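Local coordinates for putative isomerase (Sinorhizobium meliloti, PDB 2PPG), which is a putative isomerase of the enolase superfamily, combining a mandelate racemase/muconate lactonizing enzyme type N-terminal domain with a C-terminal TIM-barrel domain, at residues R284-V289 with H311-I316; M81-D86 with G119-A124; S330-A335 with Y368-G373; D5-I10 with V57-E62. All coordinates share one frame; numbering follows the deposited sequence.

Contact 1 (R284-V289 with H311-I316); sequences RALAIV and HHIKVI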
# COMPACT_ATOMS: atom_id res chain seq x y z
N ARG A 284 -0.70 8.01 10.28
CA ARG A 284 0.49 8.53 10.98
C ARG A 284 0.51 10.06 11.02
O ARG A 284 1.54 10.70 10.80
CB ARG A 284 1.79 7.99 10.37
CG ARG A 284 2.06 6.51 10.65
N ALA A 285 -0.65 10.64 11.33
CA ALA A 285 -0.83 12.08 11.15
C ALA A 285 -0.54 12.96 12.39
O ALA A 285 -0.45 14.18 12.26
CB ALA A 285 -2.23 12.35 10.59
N LEU A 286 -0.37 12.35 13.57
CA LEU A 286 -0.12 13.12 14.79
C LEU A 286 0.87 12.50 15.74
O LEU A 286 0.84 11.29 15.98
CB LEU A 286 -1.43 13.39 15.55
CG LEU A 286 -2.09 12.18 16.21
CD1 LEU A 286 -3.12 12.60 17.23
CD2 LEU A 286 -2.72 11.30 15.15
N ALA A 287 1.73 13.34 16.32
CA ALA A 287 2.57 12.99 17.46
C ALA A 287 1.85 13.18 18.81
O ALA A 287 2.13 12.47 19.77
CB ALA A 287 3.82 13.82 17.45
N ILE A 288 0.93 14.15 18.87
CA ILE A 288 0.26 14.53 20.11
C ILE A 288 -1.27 14.64 19.96
O ILE A 288 -1.73 15.24 18.99
CB ILE A 288 0.76 15.91 20.59
CG1 ILE A 288 2.29 15.90 20.74
CG2 ILE A 288 0.09 16.30 21.90
CD1 ILE A 288 2.92 17.29 20.88
N VAL A 289 -2.03 14.07 20.89
CA VAL A 289 -3.50 14.30 20.92
C VAL A 289 -3.88 15.34 21.95
O VAL A 289 -3.38 15.30 23.07
CB VAL A 289 -4.37 13.07 21.32
CG1 VAL A 289 -5.14 12.57 20.17
CG2 VAL A 289 -3.56 12.00 22.00
N HIS A 311 -1.01 3.34 20.90
CA HIS A 311 -0.39 3.76 19.65
C HIS A 311 0.79 4.71 19.80
O HIS A 311 1.20 5.34 18.83
CB HIS A 311 -1.43 4.32 18.68
CG HIS A 311 -2.21 3.25 17.98
ND1 HIS A 311 -1.72 2.59 16.88
CD2 HIS A 311 -3.42 2.70 18.25
CE1 HIS A 311 -2.60 1.68 16.49
NE2 HIS A 311 -3.64 1.73 17.31
N HIS A 312 1.33 4.79 21.02
CA HIS A 312 2.54 5.56 21.33
C HIS A 312 2.50 7.02 20.92
O HIS A 312 3.38 7.50 20.21
CB HIS A 312 3.78 4.88 20.74
CG HIS A 312 3.93 3.47 21.21
ND1 HIS A 312 3.26 2.42 20.62
CD2 HIS A 312 4.59 2.96 22.27
CE1 HIS A 312 3.53 1.31 21.28
NE2 HIS A 312 4.34 1.61 22.28
N ILE A 313 1.48 7.70 21.41
CA ILE A 313 1.22 9.10 21.09
C ILE A 313 1.10 9.87 22.41
O ILE A 313 0.53 9.37 23.36
CB ILE A 313 -0.03 9.21 20.22
CG1 ILE A 313 0.29 8.70 18.81
CG2 ILE A 313 -0.57 10.62 20.17
CD1 ILE A 313 -0.90 8.60 17.91
N LYS A 314 1.70 11.06 22.47
CA LYS A 314 1.66 11.89 23.66
C LYS A 314 0.29 12.52 23.85
O LYS A 314 -0.40 12.85 22.87
CB LYS A 314 2.74 12.98 23.58
CG LYS A 314 3.91 12.85 24.55
CD LYS A 314 4.33 11.39 24.75
CE LYS A 314 5.20 11.22 25.98
NZ LYS A 314 4.48 11.66 27.22
N VAL A 315 -0.11 12.67 25.10
CA VAL A 315 -1.37 13.33 25.42
C VAL A 315 -1.10 14.67 26.07
O VAL A 315 -0.51 14.74 27.14
CB VAL A 315 -2.25 12.48 26.38
CG1 VAL A 315 -3.64 13.10 26.50
CG2 VAL A 315 -2.38 11.05 25.89
N ILE A 316 -1.48 15.76 25.40
CA ILE A 316 -1.42 17.07 26.01
C ILE A 316 -2.82 17.72 26.00
O ILE A 316 -3.19 18.39 25.05
CB ILE A 316 -0.36 17.99 25.34
CG1 ILE A 316 1.02 17.32 25.41
CG2 ILE A 316 -0.31 19.33 26.06
CD1 ILE A 316 2.10 18.05 24.65

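Contact 2 (M81-D86 with G119-A124); sequences MEIIDD and GFYVDA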
# COMPACT_ATOMS: atom_id res chain seq x y z
N MSE A 81 -28.81 22.07 26.26
CA MSE A 81 -29.69 21.83 27.40
C MSE A 81 -31.00 21.16 26.98
O MSE A 81 -31.55 20.36 27.74
CB MSE A 81 -29.98 23.13 28.15
CG MSE A 81 -28.73 23.71 28.78
SE MSE A 81 -29.00 25.31 29.89
CE MSE A 81 -29.82 26.46 28.54
N GLU A 82 -31.47 21.47 25.78
CA GLU A 82 -32.69 20.87 25.28
C GLU A 82 -32.49 19.36 25.08
O GLU A 82 -33.31 18.54 25.50
CB GLU A 82 -33.14 21.55 23.99
CG GLU A 82 -34.47 21.09 23.45
CD GLU A 82 -35.63 21.37 24.39
OE1 GLU A 82 -35.42 22.02 25.43
OE2 GLU A 82 -36.77 20.93 24.08
N ILE A 83 -31.37 19.02 24.45
CA ILE A 83 -30.98 17.62 24.27
C ILE A 83 -30.98 16.90 25.63
O ILE A 83 -31.55 15.82 25.77
CB ILE A 83 -29.60 17.51 23.58
CG1 ILE A 83 -29.64 18.13 22.17
CG2 ILE A 83 -29.13 16.07 23.54
CD1 ILE A 83 -28.25 18.38 21.55
N ILE A 84 -30.35 17.53 26.62
CA ILE A 84 -30.30 17.00 27.99
C ILE A 84 -31.67 16.92 28.66
O ILE A 84 -32.01 15.91 29.26
CB ILE A 84 -29.37 17.84 28.87
CG1 ILE A 84 -27.97 17.89 28.25
CG2 ILE A 84 -29.34 17.28 30.28
CD1 ILE A 84 -27.03 18.82 28.96
N ASP A 85 -32.47 17.98 28.57
CA ASP A 85 -33.74 18.00 29.31
C ASP A 85 -34.87 17.24 28.62
O ASP A 85 -35.72 16.65 29.30
CB ASP A 85 -34.14 19.43 29.61
CG ASP A 85 -33.18 20.11 30.57
OD1 ASP A 85 -32.56 19.40 31.40
OD2 ASP A 85 -33.02 21.35 30.49
N ASP A 86 -34.88 17.26 27.29
CA ASP A 86 -35.97 16.67 26.52
C ASP A 86 -35.76 15.18 26.27
O ASP A 86 -36.71 14.38 26.28
CB ASP A 86 -36.16 17.41 25.19
CG ASP A 86 -37.34 16.89 24.39
OD1 ASP A 86 -38.45 16.77 24.96
OD2 ASP A 86 -37.17 16.58 23.20
N GLY A 119 -20.74 16.85 17.60
CA GLY A 119 -21.24 18.19 17.89
C GLY A 119 -21.91 18.40 19.24
O GLY A 119 -21.30 18.19 20.30
N PHE A 120 -23.17 18.81 19.17
CA PHE A 120 -23.92 19.21 20.35
C PHE A 120 -24.35 18.00 21.13
O PHE A 120 -24.44 18.06 22.35
CB PHE A 120 -25.17 20.01 19.97
CG PHE A 120 -24.89 21.44 19.62
CD1 PHE A 120 -24.73 22.39 20.61
CD2 PHE A 120 -24.82 21.84 18.29
CE1 PHE A 120 -24.49 23.71 20.28
CE2 PHE A 120 -24.58 23.15 17.95
CZ PHE A 120 -24.42 24.09 18.95
N TYR A 121 -24.62 16.91 20.42
CA TYR A 121 -25.16 15.73 21.06
C TYR A 121 -24.15 15.13 22.04
O TYR A 121 -24.51 14.80 23.17
CB TYR A 121 -25.56 14.69 20.03
CG TYR A 121 -26.29 13.51 20.63
CD1 TYR A 121 -27.62 13.62 21.01
CD2 TYR A 121 -25.64 12.30 20.83
CE1 TYR A 121 -28.30 12.54 21.55
CE2 TYR A 121 -26.30 11.21 21.38
CZ TYR A 121 -27.63 11.34 21.74
OH TYR A 121 -28.31 10.27 22.30
N VAL A 122 -22.89 15.01 21.60
CA VAL A 122 -21.83 14.48 22.45
C VAL A 122 -21.49 15.50 23.53
O VAL A 122 -21.17 15.13 24.67
CB VAL A 122 -20.58 14.06 21.65
CG1 VAL A 122 -19.48 13.55 22.58
CG2 VAL A 122 -20.94 12.97 20.65
N ASP A 123 -21.61 16.79 23.19
CA ASP A 123 -21.52 17.84 24.20
C ASP A 123 -22.43 17.55 25.39
O ASP A 123 -22.01 17.62 26.55
CB ASP A 123 -21.85 19.21 23.60
CG ASP A 123 -20.62 19.94 23.05
OD1 ASP A 123 -19.52 19.34 23.00
OD2 ASP A 123 -20.75 21.13 22.68
N ALA A 124 -23.69 17.22 25.10
CA ALA A 124 -24.68 16.87 26.12
C ALA A 124 -24.30 15.61 26.89
O ALA A 124 -24.57 15.51 28.10
CB ALA A 124 -26.05 16.70 25.48

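Contact 3 (S330-A335 with Y368-G373); sequences SLQASA and YVVPTG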
# COMPACT_ATOMS: atom_id res chain seq x y z
N SER A 330 -10.76 17.05 33.51
CA SER A 330 -9.56 16.92 32.70
C SER A 330 -8.31 16.56 33.53
O SER A 330 -7.50 15.71 33.13
CB SER A 330 -9.31 18.19 31.89
OG SER A 330 -8.37 17.92 30.88
N LEU A 331 -8.19 17.19 34.69
CA LEU A 331 -7.08 16.93 35.61
C LEU A 331 -7.15 15.55 36.26
O LEU A 331 -6.13 14.89 36.40
CB LEU A 331 -7.04 18.00 36.69
CG LEU A 331 -6.74 19.40 36.15
CD1 LEU A 331 -6.56 20.32 37.34
CD2 LEU A 331 -5.49 19.39 35.25
N GLN A 332 -8.35 15.13 36.64
CA GLN A 332 -8.55 13.78 37.17
C GLN A 332 -8.17 12.71 36.15
O GLN A 332 -7.49 11.73 36.49
CB GLN A 332 -10.01 13.58 37.61
CG GLN A 332 -10.38 14.28 38.92
CD GLN A 332 -9.70 13.68 40.15
OE1 GLN A 332 -9.26 12.53 40.15
NE2 GLN A 332 -9.62 14.48 41.21
N ALA A 333 -8.61 12.88 34.91
CA ALA A 333 -8.36 11.88 33.89
C ALA A 333 -6.90 11.90 33.50
O ALA A 333 -6.27 10.84 33.37
CB ALA A 333 -9.24 12.09 32.71
N SER A 334 -6.34 13.10 33.34
CA SER A 334 -4.91 13.23 33.09
C SER A 334 -4.13 12.53 34.19
O SER A 334 -3.08 11.95 33.93
CB SER A 334 -4.46 14.70 32.98
OG SER A 334 -5.08 15.35 31.88
N ALA A 335 -4.65 12.55 35.42
CA ALA A 335 -3.94 11.92 36.54
C ALA A 335 -3.85 10.39 36.41
O ALA A 335 -2.95 9.77 36.97
CB ALA A 335 -4.58 12.31 37.89
N TYR A 368 -0.25 22.16 37.41
CA TYR A 368 -1.59 21.94 37.92
C TYR A 368 -1.52 21.06 39.18
O TYR A 368 -0.91 19.99 39.18
CB TYR A 368 -2.43 21.22 36.88
CG TYR A 368 -3.09 22.09 35.85
CD1 TYR A 368 -4.26 22.80 36.16
CD2 TYR A 368 -2.59 22.19 34.56
CE1 TYR A 368 -4.89 23.59 35.21
CE2 TYR A 368 -3.22 22.97 33.60
CZ TYR A 368 -4.37 23.66 33.93
OH TYR A 368 -5.01 24.44 32.99
N VAL A 369 -2.13 21.52 40.26
CA VAL A 369 -2.26 20.66 41.41
C VAL A 369 -3.56 19.88 41.22
O VAL A 369 -4.63 20.48 41.05
CB VAL A 369 -2.26 21.47 42.72
CG1 VAL A 369 -2.59 20.57 43.91
CG2 VAL A 369 -0.91 22.20 42.91
N VAL A 370 -3.47 18.56 41.20
CA VAL A 370 -4.64 17.72 41.01
C VAL A 370 -5.48 17.72 42.28
O VAL A 370 -4.97 17.40 43.36
CB VAL A 370 -4.24 16.26 40.70
CG1 VAL A 370 -5.49 15.35 40.63
CG2 VAL A 370 -3.44 16.18 39.42
N PRO A 371 -6.77 18.10 42.16
CA PRO A 371 -7.68 18.12 43.32
C PRO A 371 -7.73 16.76 43.99
O PRO A 371 -7.69 15.75 43.30
CB PRO A 371 -9.05 18.48 42.72
CG PRO A 371 -8.88 18.43 41.22
CD PRO A 371 -7.42 18.58 40.93
N THR A 372 -7.80 16.74 45.31
CA THR A 372 -7.65 15.50 46.07
C THR A 372 -8.95 14.75 46.38
O THR A 372 -9.04 14.08 47.40
CB THR A 372 -6.93 15.75 47.40
OG1 THR A 372 -7.60 16.81 48.10
CG2 THR A 372 -5.48 16.15 47.17
N GLY A 373 -9.93 14.85 45.48
CA GLY A 373 -11.18 14.07 45.60
C GLY A 373 -12.04 14.49 46.78
O GLY A 373 -11.73 15.48 47.45

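Contact 4 (D5-I10 with V57-E62); sequences DRVKKI and VRIETE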
# COMPACT_ATOMS: atom_id res chain seq x y z
N ASP A 5 -28.99 2.44 44.68
CA ASP A 5 -28.99 3.94 44.79
C ASP A 5 -28.80 4.65 43.45
O ASP A 5 -27.71 4.68 42.89
CB ASP A 5 -27.92 4.42 45.76
CG ASP A 5 -27.66 5.90 45.63
OD1 ASP A 5 -26.56 6.23 45.14
OD2 ASP A 5 -28.55 6.72 45.97
N ARG A 6 -29.87 5.28 42.98
CA ARG A 6 -29.99 5.65 41.59
C ARG A 6 -30.11 7.15 41.36
O ARG A 6 -30.46 7.92 42.25
CB ARG A 6 -31.23 4.96 41.01
CG ARG A 6 -31.32 3.47 41.31
CD ARG A 6 -30.22 2.71 40.58
NE ARG A 6 -30.62 1.35 40.23
CZ ARG A 6 -30.00 0.25 40.64
NH1 ARG A 6 -30.45 -0.94 40.24
NH2 ARG A 6 -28.93 0.32 41.43
N VAL A 7 -29.82 7.55 40.12
CA VAL A 7 -29.99 8.93 39.70
C VAL A 7 -31.46 9.31 39.73
O VAL A 7 -32.29 8.62 39.15
CB VAL A 7 -29.43 9.13 38.30
CG1 VAL A 7 -29.85 10.48 37.76
CG2 VAL A 7 -27.92 8.99 38.33
N LYS A 8 -31.77 10.40 40.42
CA LYS A 8 -33.14 10.84 40.63
C LYS A 8 -33.47 12.12 39.88
O LYS A 8 -34.56 12.27 39.36
CB LYS A 8 -33.37 11.05 42.13
CG LYS A 8 -34.73 11.65 42.50
CD LYS A 8 -34.74 11.91 43.99
CE LYS A 8 -35.66 13.04 44.39
NZ LYS A 8 -35.35 13.48 45.78
N LYS A 9 -32.53 13.06 39.83
CA LYS A 9 -32.84 14.38 39.31
C LYS A 9 -31.69 14.87 38.46
O LYS A 9 -30.53 14.68 38.81
CB LYS A 9 -33.09 15.36 40.46
CG LYS A 9 -34.10 16.46 40.14
CD LYS A 9 -33.84 17.75 40.93
CE LYS A 9 -33.79 17.53 42.43
NZ LYS A 9 -33.58 18.81 43.18
N ILE A 10 -32.03 15.50 37.34
CA ILE A 10 -31.04 16.06 36.43
C ILE A 10 -31.45 17.46 36.01
O ILE A 10 -32.48 17.63 35.39
CB ILE A 10 -30.87 15.16 35.19
CG1 ILE A 10 -30.25 13.82 35.61
CG2 ILE A 10 -30.00 15.84 34.15
CD1 ILE A 10 -29.79 12.95 34.46
N VAL A 57 -24.35 20.89 34.45
CA VAL A 57 -25.36 19.92 34.75
C VAL A 57 -25.15 19.51 36.19
O VAL A 57 -24.01 19.33 36.64
CB VAL A 57 -25.31 18.73 33.76
CG1 VAL A 57 -25.80 17.45 34.38
CG2 VAL A 57 -26.13 19.03 32.53
N ARG A 58 -26.26 19.40 36.92
CA ARG A 58 -26.25 19.00 38.32
C ARG A 58 -27.13 17.76 38.42
O ARG A 58 -28.29 17.80 38.04
CB ARG A 58 -26.83 20.12 39.17
CG ARG A 58 -26.90 19.84 40.66
CD ARG A 58 -27.83 20.86 41.31
NE ARG A 58 -27.75 20.82 42.77
CZ ARG A 58 -28.51 20.04 43.55
NH1 ARG A 58 -28.34 20.07 44.85
NH2 ARG A 58 -29.43 19.24 43.02
N ILE A 59 -26.55 16.67 38.91
CA ILE A 59 -27.25 15.39 38.98
C ILE A 59 -27.32 14.91 40.42
O ILE A 59 -26.31 14.89 41.12
CB ILE A 59 -26.56 14.30 38.10
CG1 ILE A 59 -26.48 14.77 36.64
CG2 ILE A 59 -27.29 12.96 38.22
CD1 ILE A 59 -26.12 13.69 35.64
N GLU A 60 -28.51 14.54 40.87
CA GLU A 60 -28.71 14.09 42.24
C GLU A 60 -29.25 12.66 42.32
O GLU A 60 -30.20 12.30 41.62
CB GLU A 60 -29.63 15.06 42.99
CG GLU A 60 -29.84 14.71 44.47
CD GLU A 60 -30.70 15.74 45.21
OE1 GLU A 60 -30.85 16.88 44.70
OE2 GLU A 60 -31.21 15.42 46.31
N THR A 61 -28.63 11.86 43.19
CA THR A 61 -29.08 10.50 43.46
C THR A 61 -30.23 10.46 44.46
O THR A 61 -30.52 11.45 45.11
CB THR A 61 -27.94 9.65 44.03
OG1 THR A 61 -27.56 10.16 45.31
CG2 THR A 61 -26.75 9.69 43.10
N GLU A 62 -30.87 9.30 44.58
CA GLU A 62 -31.99 9.10 45.49
C GLU A 62 -31.66 9.40 46.96
O GLU A 62 -32.51 9.85 47.71
CB GLU A 62 -32.51 7.67 45.34
CG GLU A 62 -33.99 7.52 45.58
CD GLU A 62 -34.82 8.14 44.47
OE1 GLU A 62 -34.43 8.00 43.29
OE2 GLU A 62 -35.86 8.76 44.77

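Contact 1 (R284-V289 with H311-I316)
Ile-288 and Val-289 pair with Lys-314 and Val-315 as adjacent parallel strands of the TIM barrel, the two ends of a beta-alpha-beta unit connected by helix 293-310. Two parallel bridges form, Ile-288 with Lys-314 (CA atoms 4.6 Å apart) and Val-289 with Val-315. Three backbone bonds give the staggered parallel pattern: Lys-314 N donates to Ala-287 O (3.1 Å), Val-289 N to Lys-314 O (2.8 Å, 160° at the hydrogen), and Ile-316 N to Val-289 O (3.0 Å). Lys-314 thus straddles Ile-288 with its N and O, and Val-289 does the same around Val-315.

Side chains divide between the two faces. On the one carrying Ile-288, its CG2 branch, anti to the backbone N (chi1 of CG1 -56°), comes within 3.8 Å of Ile-316 CG1, and the two CD1 methyls meet at 3.9 Å. Lys-314 starts on this face with CB beside Ile-288 CG1, but its chain bends at chi2 (38°) and carries NZ away to weak interactions with Asn-339 and Asp-341. On the other face Val-289 CG2 touches Ile-313 CG2 at 3.8 Å, the two side chains crossing nearly at a right angle. Ile-313 CD1 reaches across to Leu-286 CG (4.1 Å), ahead of the strand pair.

Val-289, Ile-313 and Val-315 all rest on Ala-308 of helix 293-310, and Val-289 also touches Met-277 of helix 274-282. Beyond Ile-288 the sheet continues through backbone bonds to Ile-265 and Val-267 of strand 264-267; on the other side Val-315 bonds by backbone to Asn-339 and Asp-341, just before strand 343-345.

Contact 2 (M81-D86 with G119-A124)
Ile-83 and Ala-124 mark the crossing of two helices of the N-terminal enolase-type domain, 77-92 and 119-140. The short axes of 81-86 and 119-124 approach to 9.0 Å and cross at -56°, with the CA atoms of Ile-84 and Ala-124 the nearest pair, 5.9 Å apart. Ala-124 has only CB to place between the helices, consistent with the close approach; Ala-124 CB lies 3.7 Å from Ile-83 CG2 and 3.6 Å from Ile-84 CG1.

Ile-83 spreads its fork across one turn of the partner helix. Ile-83 CG2, anti to the backbone N, meets Ala-124 and comes obliquely at Tyr-121 CD1, 3.8 Å away. The other branch runs toward Phe-120, one turn earlier, where Ile-83 CD1 rests 3.8 Å from Phe-120 CB. The Phe-120 ring itself leads away, to meet Tyr-116 and Ile-83 of a neighbouring subunit.

The closest contacts between the pair are all between apolar carbons, though Ile-83 CD1 also brushes Phe-120 O, while the polar ends nearby bond elsewhere: Tyr-121 OH to Leu-107 O, Asp-85 to Ser-12 and His-391, Asp-123 to His-295. The fit between these helices therefore rests on shape and burial of apolar surface.

Contact 3 (S330-A335 with Y368-G373)
Leu-331 carries the apolar part of this contact, pointing from helix 325-336 at strand 367-369 and the turn after it. Leu-331 CD2 makes a CH-pi contact over one face of the Tyr-368 ring, 3.9 Å from the centroid and 23° off the ring normal. Leu-331 CD1 lies 3.6 Å from Tyr-368 CD1 and 4.1 Å from Pro-371 CD, so this methyl sits between ring and proline. The ring is held further by Tyr-368 OH bonding to Glu-344 O and by an edge-to-face meeting with His-343. One turn along the helix, Ala-335 CB faces Val-370 CG1 at 4.2 Å.

Among polar groups, Gln-332 bends at chi2 (-68°), which brings NE2 3.1 Å from Pro-371 O; the amide bonds to Leu-376 O through NE2 and to Cys-145 N through OE1. Inside the helix, Ser-330 O accepts both Ser-334 OG (2.7 Å) and Ser-334 N (2.9 Å), from opposite faces of its carbonyl plane.

Tyr-368 and Val-370 also bond by backbone to Ile-156 and Asp-154, in and just before barrel strand 155-161. Helix 325-336 belongs to the (beta/alpha) barrel, and 367-369 is an additional strand, antiparallel to 155-161, which the helix meets through Leu-331.

Contact 4 (D5-I10 with V57-E62)
Lys-8 crosses Glu-62 at about a right angle where two antiparallel strands, 7-17 and 52-61, run side by side in the sheet of the N-terminal domain. Lys-8 CB sits 3.4 Å from Glu-62 OE1 and equally close, 3.4 Å, to Glu-60 O. CG touches both carboxylate oxygens of Glu-62, and CD lies against OE2. The chain stays extended beyond CG, which takes Lys-8 NZ past that carboxylate, 4.6 Å from Glu-60 OE2, beyond salt-bridge range though the charges are opposite.

A beta bulge lies at this point in the backbone. Glu-60 O accepts from Lys-8 N at 2.7 Å and from Lys-9 N at 3.0 Å, two consecutive residues opposite one: the classic form, which shifts the register by one between Val-7 and Lys-9. Lys-9 O returns a bond from Glu-60 N, and Arg-6 O takes one from Glu-62 N.

Past the bulge Lys-9 lies alongside Glu-60. Arg-58 NH2 makes a hydrogen-bonded salt bridge to Glu-60 OE1 (3.2 Å), on the anti side of the carboxylate and with the oxygen near the guanidinium plane, while Lys-9 NZ makes a long salt bridge to that same OE1 at 3.7 Å. The shared anion probably offsets the repulsion between the two cations.

The face carrying Ile-59 and Ile-10 packs apolar side chains: Val-7 CG1 meets Ile-59 CG2 at 3.6 Å, and Ile-10 runs beside Ile-59. Ile-59 packs on Ala-131 and Leu-135 of helix 119-140, Ile-10 on Thr-92 of helix 77-92, and strand 66-72 continues the sheet beyond 52-61, bonding Val-57 and Ile-59.

How the contacts relate
From the N terminus, contact 4 closes first, joining the opening strand to 57-62 across a helix-free connection that includes two short strands and the start of strand 52-61. Contact 2 follows, drawing helix 77-92 against helix 119-140. Contact 1 then pairs neighbouring barrel strands around one helix, and contact 3 brings the next helix onto a strand near the end of the barrel domain. All four loops are in series, so none encloses or crosses another. Contacts 2 and 4 touch, Ile-84 CD1 lying 3.7 Å from Val-57 CG2, which joins the helices and sheet of the N-terminal domain. Contacts 1 and 3 share the barrel sheet, their nearest atoms about 6 Å apart.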